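Local coordinates for putative branched chain amino acid ABC transporter, periplasmic amino acid-binding protein (Brucella ovis, PDB 4XFK) that serves as the periplasmic binding component of an amino-acid ABC transport system, probably capturing leucine, isoleucine, valine, threonine and alanine for uptake, at residues A[225-230]-A[249-255]; A[354-360]-A[374-380]. The protein carries 1 engineered substitution. One frame throughout, in Å; residues are numbered along the deposited sequence.

Contact 1 (A[225-230]-A[249-255]); sequences LLLLMK and PGNIGNA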
ATOM      1  N   LEU A 225       6.019  12.784  -6.180  1.00  8.64           N
ATOM      2  CA  LEU A 225       4.950  13.578  -5.574  1.00  7.26           C
ATOM      3  C   LEU A 225       5.503  14.769  -4.779  1.00  7.75           C
ATOM      4  O   LEU A 225       4.983  15.866  -4.895  1.00  9.07           O
ATOM      5  CB  LEU A 225       3.975  12.739  -4.734  1.00  7.53           C
ATOM      6  CG  LEU A 225       2.716  13.474  -4.249  1.00  8.87           C
ATOM      7  CD1 LEU A 225       1.986  14.165  -5.404  1.00  9.91           C
ATOM      8  CD2 LEU A 225       1.780  12.512  -3.543  1.00  8.95           C
ATOM      9  N   LEU A 226       6.569  14.565  -4.003  1.00  8.87           N
ATOM     10  CA  LEU A 226       7.154  15.648  -3.208  1.00  9.55           C
ATOM     11  C   LEU A 226       7.510  16.867  -4.061  1.00  8.20           C
ATOM     12  O   LEU A 226       7.172  18.004  -3.714  1.00  9.25           O
ATOM     13  CB  LEU A 226       8.396  15.150  -2.454  1.00 12.33           C
ATOM     14  CG  LEU A 226       8.184  14.116  -1.343  1.00 15.81           C
ATOM     15  CD1 LEU A 226       9.485  13.396  -0.990  1.00 16.76           C
ATOM     16  CD2 LEU A 226       7.597  14.775  -0.106  1.00 16.11           C
ATOM     17  N   LEU A 227       8.189  16.633  -5.181  1.00  9.06           N
ATOM     18  CA  LEU A 227       8.654  17.738  -6.015  1.00 10.27           C
ATOM     19  C   LEU A 227       7.541  18.279  -6.902  1.00  9.89           C
ATOM     20  O   LEU A 227       7.560  19.446  -7.293  1.00 12.00           O
ATOM     21  CB  LEU A 227       9.866  17.329  -6.853  1.00 10.93           C
ATOM     22  CG  LEU A 227      11.111  16.931  -6.057  1.00 12.16           C
ATOM     23  CD1 LEU A 227      12.249  16.574  -7.001  1.00 13.19           C
ATOM     24  CD2 LEU A 227      11.516  18.031  -5.060  1.00 13.54           C
ATOM     25  N   LEU A 228       6.568  17.427  -7.215  1.00  9.82           N
ATOM     26  CA  LEU A 228       5.381  17.864  -7.933  1.00 10.16           C
ATOM     27  C   LEU A 228       4.582  18.844  -7.062  1.00 10.43           C
ATOM     28  O   LEU A 228       4.137  19.894  -7.541  1.00 11.09           O
ATOM     29  CB  LEU A 228       4.531  16.655  -8.331  1.00 11.69           C
ATOM     30  CG  LEU A 228       3.202  16.941  -9.035  1.00 11.59           C
ATOM     31  CD1 LEU A 228       3.374  17.829 -10.272  1.00 13.31           C
ATOM     32  CD2 LEU A 228       2.509  15.621  -9.398  1.00 11.98           C
ATOM     33  N   MET A 229       4.404  18.505  -5.785  1.00  9.95           N
ATOM     34  CA  MET A 229       3.719  19.391  -4.843  0.63  9.56           C
ATOM     35  C   MET A 229       4.462  20.716  -4.697  1.00  9.84           C
ATOM     36  O   MET A 229       3.851  21.784  -4.663  1.00 12.03           O
ATOM     37  CB  MET A 229       3.564  18.730  -3.468  0.63 11.50           C
ATOM     38  CG  MET A 229       2.624  17.534  -3.444  0.63 11.34           C
ATOM     39  SD  MET A 229       0.988  17.873  -4.131  0.63 12.93           S
ATOM     40  CE  MET A 229       0.304  18.975  -2.887  0.63 13.85           C
ATOM     41  N   LYS A 230       5.786  20.649  -4.607  1.00 10.63           N
ATOM     42  CA  LYS A 230       6.587  21.863  -4.487  1.00 11.61           C
ATOM     43  C   LYS A 230       6.407  22.784  -5.697  1.00 11.79           C
ATOM     44  O   LYS A 230       6.245  24.000  -5.550  1.00 12.62           O
ATOM     45  CB  LYS A 230       8.062  21.512  -4.297  1.00 12.88           C
ATOM     46  CG  LYS A 230       8.946  22.720  -4.063  1.00 17.28           C
ATOM     47  CD  LYS A 230      10.342  22.311  -3.653  1.00 21.22           C
ATOM     48  CE  LYS A 230      11.209  23.538  -3.436  1.00 24.54           C
ATOM     49  NZ  LYS A 230      12.509  23.172  -2.827  1.00 27.77           N
ATOM     50  N   PRO A 249       5.224  11.329   4.525  1.00  8.64           N
ATOM     51  CA  PRO A 249       5.855  12.479   5.186  1.00 10.32           C
ATOM     52  C   PRO A 249       6.618  13.365   4.206  1.00 10.68           C
ATOM     53  O   PRO A 249       7.348  12.849   3.346  1.00 11.05           O
ATOM     54  CB  PRO A 249       6.799  11.817   6.187  1.00 12.59           C
ATOM     55  CG  PRO A 249       6.098  10.536   6.539  1.00 11.85           C
ATOM     56  CD  PRO A 249       5.486  10.066   5.242  1.00  9.93           C
ATOM     57  N   GLY A 250       6.403  14.676   4.319  1.00 10.34           N
ATOM     58  CA  GLY A 250       7.088  15.668   3.505  1.00 10.38           C
ATOM     59  C   GLY A 250       6.209  16.438   2.521  1.00  9.68           C
ATOM     60  O   GLY A 250       6.501  17.594   2.193  1.00 10.26           O
ATOM     61  N   ASN A 251       5.149  15.805   2.022  1.00  8.88           N
ATOM     62  CA  ASN A 251       4.317  16.430   0.994  1.00  9.69           C
ATOM     63  C   ASN A 251       3.572  17.684   1.440  1.00 10.13           C
ATOM     64  O   ASN A 251       3.473  18.649   0.681  1.00 10.75           O
ATOM     65  CB  ASN A 251       3.300  15.436   0.451  1.00  8.40           C
ATOM     66  CG  ASN A 251       3.910  14.435  -0.475  1.00 10.27           C
ATOM     67  OD1 ASN A 251       4.686  14.786  -1.360  1.00 15.83           O
ATOM     68  ND2 ASN A 251       3.544  13.178  -0.305  1.00  9.69           N
ATOM     69  N   ILE A 252       3.027  17.670   2.652  1.00 10.19           N
ATOM     70  CA  ILE A 252       2.249  18.808   3.132  1.00 10.31           C
ATOM     71  C   ILE A 252       3.148  20.009   3.417  1.00 11.64           C
ATOM     72  O   ILE A 252       2.786  21.143   3.096  1.00 12.74           O
ATOM     73  CB  ILE A 252       1.364  18.422   4.334  1.00  9.84           C
ATOM     74  CG1 ILE A 252       0.417  17.295   3.920  1.00 10.49           C
ATOM     75  CG2 ILE A 252       0.593  19.637   4.855  1.00 11.94           C
ATOM     76  CD1 ILE A 252      -0.329  17.567   2.629  1.00 11.57           C
ATOM     77  N   GLY A 253       4.330  19.764   3.973  1.00 10.74           N
ATOM     78  CA  GLY A 253       5.312  20.822   4.115  1.00 11.26           C
ATOM     79  C   GLY A 253       5.640  21.441   2.762  1.00 11.32           C
ATOM     80  O   GLY A 253       5.673  22.664   2.617  1.00 12.74           O
ATOM     81  N   ASN A 254       5.861  20.604   1.754  1.00 10.92           N
ATOM     82  CA  ASN A 254       6.189  21.108   0.425  1.00 10.41           C
ATOM     83  C   ASN A 254       5.031  21.852  -0.229  1.00 10.81           C
ATOM     84  O   ASN A 254       5.246  22.731  -1.061  1.00 12.11           O
ATOM     85  CB  ASN A 254       6.663  19.982  -0.492  1.00 11.21           C
ATOM     86  CG  ASN A 254       8.133  19.677  -0.331  1.00 15.22           C
ATOM     87  OD1 ASN A 254       8.773  20.101   0.634  1.00 17.07           O
ATOM     88  ND2 ASN A 254       8.677  18.929  -1.276  1.00 17.27           N
ATOM     89  N   ALA A 255       3.805  21.495   0.142  1.00 11.16           N
ATOM     90  CA  ALA A 255       2.614  22.165  -0.382  1.00 11.73           C
ATOM     91  C   ALA A 255       2.576  23.638  -0.007  1.00 11.79           C
ATOM     92  O   ALA A 255       2.025  24.450  -0.746  1.00 13.17           O
ATOM     93  CB  ALA A 255       1.352  21.467   0.111  1.00 12.59           C
TER

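Contact 2 (A[354-360]-A[374-380]); sequences MVVQEVS and FLPFKTF. With ACT (acetate ion), chain C.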
ATOM      1  N   MET A 354     -11.851   1.810   3.503  1.00  7.83           N
ATOM      2  CA  MET A 354     -11.034   2.903   2.992  1.00  7.64           C
ATOM      3  C   MET A 354     -11.574   4.232   3.497  1.00  7.50           C
ATOM      4  O   MET A 354     -12.781   4.436   3.577  1.00  9.72           O
ATOM      5  CB  MET A 354     -11.016   2.886   1.463  1.00  7.81           C
ATOM      6  CG  MET A 354     -10.225   1.723   0.871  1.00  7.27           C
ATOM      7  SD  MET A 354      -8.440   1.824   1.196  1.00  7.49           S
ATOM      8  CE  MET A 354      -7.979   3.118   0.046  1.00  7.95           C
ATOM      9  N   VAL A 355     -10.668   5.137   3.832  1.00  8.35           N
ATOM     10  CA  VAL A 355     -11.031   6.428   4.382  1.00  9.19           C
ATOM     11  C   VAL A 355     -10.522   7.522   3.470  1.00  7.52           C
ATOM     12  O   VAL A 355      -9.320   7.618   3.209  1.00  7.58           O
ATOM     13  CB  VAL A 355     -10.385   6.622   5.764  1.00 12.16           C
ATOM     14  CG1 VAL A 355     -10.927   7.875   6.435  1.00 12.63           C
ATOM     15  CG2 VAL A 355     -10.640   5.415   6.610  1.00 15.35           C
ATOM     16  N   VAL A 356     -11.440   8.353   2.991  1.00  8.13           N
ATOM     17  CA  VAL A 356     -11.072   9.483   2.152  1.00  7.33           C
ATOM     18  C   VAL A 356     -10.912  10.714   3.040  1.00  8.23           C
ATOM     19  O   VAL A 356     -11.746  10.977   3.910  1.00  8.51           O
ATOM     20  CB  VAL A 356     -12.088   9.718   1.023  1.00  8.13           C
ATOM     21  CG1 VAL A 356     -11.487  10.641  -0.015  1.00  8.17           C
ATOM     22  CG2 VAL A 356     -12.464   8.382   0.383  1.00  9.10           C
ATOM     23  N   GLN A 357      -9.819  11.443   2.817  1.00  7.50           N
ATOM     24  CA  GLN A 357      -9.333  12.456   3.749  1.00  7.71           C
ATOM     25  C   GLN A 357      -8.935  13.732   3.019  1.00  7.81           C
ATOM     26  O   GLN A 357      -8.424  13.675   1.890  1.00  8.75           O
ATOM     27  CB  GLN A 357      -8.108  11.923   4.492  1.00  8.15           C
ATOM     28  CG  GLN A 357      -8.363  10.652   5.296  1.00  8.57           C
ATOM     29  CD  GLN A 357      -7.116   9.815   5.475  1.00  7.67           C
ATOM     30  OE1 GLN A 357      -6.174  10.229   6.151  1.00  8.08           O
ATOM     31  NE2 GLN A 357      -7.103   8.626   4.875  1.00  8.17           N
ATOM     32  N   GLU A 358      -9.144  14.875   3.673  1.00  8.21           N
ATOM     33  CA  GLU A 358      -8.772  16.170   3.108  1.00  8.59           C
ATOM     34  C   GLU A 358      -7.716  16.845   3.974  1.00  9.00           C
ATOM     35  O   GLU A 358      -7.711  16.675   5.190  1.00  9.91           O
ATOM     36  CB  GLU A 358     -10.001  17.071   2.998  1.00 11.06           C
ATOM     37  CG  GLU A 358     -10.654  17.396   4.339  1.00 15.90           C
ATOM     38  CD  GLU A 358     -11.875  18.272   4.201  1.00 22.22           C
ATOM     39  OE1 GLU A 358     -11.717  19.449   3.822  1.00 25.52           O
ATOM     40  OE2 GLU A 358     -12.988  17.781   4.474  1.00 24.97           O
ATOM     41  N   VAL A 359      -6.825  17.609   3.355  1.00  8.92           N
ATOM     42  CA  VAL A 359      -5.852  18.377   4.122  1.00  9.57           C
ATOM     43  C   VAL A 359      -6.549  19.596   4.728  1.00 10.14           C
ATOM     44  O   VAL A 359      -7.141  20.403   4.006  1.00 10.25           O
ATOM     45  CB  VAL A 359      -4.669  18.811   3.246  1.00  9.31           C
ATOM     46  CG1 VAL A 359      -3.667  19.610   4.069  1.00  9.66           C
ATOM     47  CG2 VAL A 359      -4.009  17.577   2.618  1.00  9.97           C
ATOM     48  N   SER A 360      -6.481  19.716   6.052  1.00  9.40           N
ATOM     49  CA  SER A 360      -7.290  20.683   6.784  1.00  9.47           C
ATOM     50  C   SER A 360      -6.641  21.041   8.110  1.00  9.72           C
ATOM     51  O   SER A 360      -5.991  20.205   8.735  1.00 11.05           O
ATOM     52  CB  SER A 360      -8.678  20.097   7.053  1.00 10.90           C
ATOM     53  OG  SER A 360      -9.436  20.936   7.913  1.00 12.46           O
ATOM     54  N   PHE A 374      -4.381  15.455   7.908  1.00  8.71           N
ATOM     55  CA  PHE A 374      -5.393  14.741   7.153  1.00  8.67           C
ATOM     56  C   PHE A 374      -6.639  14.521   7.993  1.00  9.07           C
ATOM     57  O   PHE A 374      -6.588  13.909   9.051  1.00  9.20           O
ATOM     58  CB  PHE A 374      -4.799  13.441   6.609  1.00  9.01           C
ATOM     59  CG  PHE A 374      -3.761  13.686   5.555  1.00  9.00           C
ATOM     60  CD1 PHE A 374      -2.428  13.871   5.895  1.00  9.59           C
ATOM     61  CD2 PHE A 374      -4.129  13.799   4.219  1.00  8.88           C
ATOM     62  CE1 PHE A 374      -1.473  14.138   4.915  1.00 10.49           C
ATOM     63  CE2 PHE A 374      -3.178  14.059   3.245  1.00  9.39           C
ATOM     64  CZ  PHE A 374      -1.851  14.229   3.595  1.00  9.62           C
ATOM     65  N   LEU A 375      -7.757  15.056   7.513  1.00  8.77           N
ATOM     66  CA  LEU A 375      -9.033  14.989   8.211  1.00  9.25           C
ATOM     67  C   LEU A 375      -9.941  14.057   7.421  1.00  8.59           C
ATOM     68  O   LEU A 375     -10.183  14.290   6.237  1.00  9.94           O
ATOM     69  CB  LEU A 375      -9.660  16.382   8.263  1.00 10.74           C
ATOM     70  CG  LEU A 375     -11.017  16.494   8.962  1.00 12.26           C
ATOM     71  CD1 LEU A 375     -10.834  16.468  10.465  1.00 12.78           C
ATOM     72  CD2 LEU A 375     -11.757  17.763   8.524  1.00 12.34           C
ATOM     73  N   PRO A 376     -10.443  12.990   8.066  1.00  9.31           N
ATOM     74  CA  PRO A 376     -11.314  12.049   7.353  1.00  9.29           C
ATOM     75  C   PRO A 376     -12.696  12.645   7.092  1.00 10.24           C
ATOM     76  O   PRO A 376     -13.221  13.348   7.959  1.00 13.11           O
ATOM     77  CB  PRO A 376     -11.423  10.873   8.329  1.00 10.48           C
ATOM     78  CG  PRO A 376     -11.244  11.486   9.680  1.00 11.49           C
ATOM     79  CD  PRO A 376     -10.304  12.655   9.497  1.00 10.52           C
ATOM     80  N   PHE A 377     -13.278  12.373   5.924  1.00 10.42           N
ATOM     81  CA  PHE A 377     -14.641  12.840   5.651  1.00 11.74           C
ATOM     82  C   PHE A 377     -15.591  11.771   5.103  1.00 12.45           C
ATOM     83  O   PHE A 377     -16.796  12.004   5.022  1.00 14.49           O
ATOM     84  CB  PHE A 377     -14.652  14.096   4.765  1.00 11.27           C
ATOM     85  CG  PHE A 377     -14.095  13.890   3.381  1.00 10.46           C
ATOM     86  CD1 PHE A 377     -14.888  13.371   2.367  1.00 11.11           C
ATOM     87  CD2 PHE A 377     -12.788  14.256   3.082  1.00 10.59           C
ATOM     88  CE1 PHE A 377     -14.383  13.194   1.089  1.00 12.90           C
ATOM     89  CE2 PHE A 377     -12.282  14.080   1.810  1.00 11.49           C
ATOM     90  CZ  PHE A 377     -13.084  13.564   0.807  1.00 12.20           C
ATOM     91  N   LYS A 378     -15.055  10.613   4.727  1.00 10.62           N
ATOM     92  CA  LYS A 378     -15.877   9.515   4.224  1.00 11.57           C
ATOM     93  C   LYS A 378     -15.157   8.195   4.433  1.00 11.14           C
ATOM     94  O   LYS A 378     -13.994   8.057   4.069  1.00 12.30           O
ATOM     95  CB  LYS A 378     -16.191   9.701   2.732  1.00 13.74           C
ATOM     96  CG  LYS A 378     -16.931   8.531   2.082  1.00 14.46           C
ATOM     97  CD  LYS A 378     -18.325   8.351   2.672  1.00 16.05           C
ATOM     98  CE  LYS A 378     -19.063   7.202   2.001  1.00 18.84           C
ATOM     99  NZ  LYS A 378     -20.412   6.969   2.594  1.00 21.63           N
ATOM    100  N   THR A 379     -15.847   7.225   5.018  1.00 11.26           N
ATOM    101  CA  THR A 379     -15.305   5.876   5.129  1.00 12.20           C
ATOM    102  C   THR A 379     -16.176   4.921   4.337  1.00 12.45           C
ATOM    103  O   THR A 379     -17.392   4.871   4.529  1.00 16.30           O
ATOM    104  CB  THR A 379     -15.238   5.397   6.582  1.00 13.73           C
ATOM    105  OG1 THR A 379     -14.293   6.192   7.302  1.00 15.69           O
ATOM    106  CG2 THR A 379     -14.810   3.935   6.641  1.00 14.50           C
ATOM    107  N   PHE A 380     -15.551   4.185   3.428  1.00 10.37           N
ATOM    108  CA  PHE A 380     -16.233   3.136   2.692  1.00 10.16           C
ATOM    109  C   PHE A 380     -15.976   1.816   3.393  1.00 10.27           C
ATOM    110  O   PHE A 380     -14.852   1.538   3.807  1.00 10.01           O
ATOM    111  CB  PHE A 380     -15.723   3.070   1.253  1.00 10.51           C
ATOM    112  CG  PHE A 380     -16.091   4.262   0.429  1.00 11.39           C
ATOM    113  CD1 PHE A 380     -17.391   4.420  -0.038  1.00 12.08           C
ATOM    114  CD2 PHE A 380     -15.145   5.220   0.105  1.00 10.39           C
ATOM    115  CE1 PHE A 380     -17.745   5.524  -0.804  1.00 12.55           C
ATOM    116  CE2 PHE A 380     -15.486   6.324  -0.672  1.00 10.90           C
ATOM    117  CZ  PHE A 380     -16.791   6.479  -1.123  1.00 12.08           C
TER
HETATM  118  C   ACT C 501     -15.143   9.534   8.758  1.00 25.95           C
HETATM  119  O   ACT C 501     -16.120  10.270   8.481  1.00 30.48           O
HETATM  120  OXT ACT C 501     -14.675   8.884   7.798  1.00 25.24           O
HETATM  121  CH3 ACT C 501     -14.563   9.449  10.141  1.00 26.16           C

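Contact 1 (A[225-230]-A[249-255])
P249 leads the chain towards helix 251-255; its carbonyl O is 4.0 Å from L226 CD2. G250 follows as the N-cap residue, with a positive phi of 113° at which a CB would be jammed against the carbonyl O of P249. G250 O accepts the first helical bond, from N254 N (3.1 Å), and L226 CD2 comes within 3.4 Å of G250 C; a CB here would also collide with that methyl, so the leucine uses the space a side chain would fill. N251 turns its amide into the space between the helices. N251 OD1 is 3.2 Å from L226 CD2, 3.7 Å from L225 CG and 4.0 Å from M229 CG, while ND2 is hydrogen-bonded to the carbonyl of L246. The two short helical segments run nearly parallel, 19° apart with axes 8.1 Å from each other, as expected for neighbouring helices of successive beta-alpha units on one face of a parallel sheet; beneath them M229 also rests on F241 of the intervening strand 240-243. One turn on from G250, N254 makes the one hydrogen bond between the segments, ND2 to L226 O (3.0 Å, 174°). L226 O already accepts K230 N at 3.1 Å, so it is shared. K230 packs its CA 3.8 Å from N254 O while its amine leads away. At A255, CB meets M229 CE at 4.0 Å, and the alanine carbonyl is hydrogen-bonded to S233.

Contact 2 (A[354-360]-A[374-380])
Strands 354-360 and 374-380 pair antiparallel, strongly twisted (136° between their directions). M354 and F380 form a hydrogen-bonded pair through M354 N to F380 O (3.0 Å) and F380 N to M354 O (2.8 Å); E358 and L375 form another, E358 N to L375 O and L375 N to E358 O, both 2.8 Å. Between them lies a classic beta bulge, F377 and K378 both facing V356: V356 O accepts F377 N at 2.9 Å and, weakly, K378 N at 3.4 Å, while V356 N reaches K378 O at 2.8 Å. The register therefore shifts by one.

V356 packs CG1 against F377 CZ (3.4 Å) and CG2 against the edge of the F380 ring at CE2 (3.8 Å). F377 also makes a cation-pi contact with K152. On the opposite face V355 CG1 meets P376 CB (3.6 Å) and V359 CG2 meets F374 CE2 (3.7 Å). Q357 NE2 bonds back to V355 O (3.0 Å) and to T266, its OE1 to N269. T379 OG1 donates to acetate OXT (2.8 Å), probably from the crystallisation liquor. Main-chain bonds thus set the pairing, with apolar contacts on both faces; P376, lacking an amide hydrogen, sits opposite Q357 in a non-hydrogen-bonded pair, where no cross-strand donor is needed.

In the fold
The contacts follow one another along the chain, contact 1 closing before contact 2 opens, and their centres lie about 19 Å apart. Both belong to the lobe built on the mixed sheet, separate from the five-stranded parallel sheet of the other lobe. Strand 240-243, under the helices of contact 1, is followed across the sheet by 263-266, then 350-360 and 373-380, the pair of contact 2. Helix 251-255 joins them directly: I252 CD1 packs 3.7 Å from V359 CG2 and 3.8 Å from F374 CZ. C-terminal strands thus complete a lobe begun by beta-alpha units, consistent with the two-lobed binding-protein fold, whose ligands are held between the lobes.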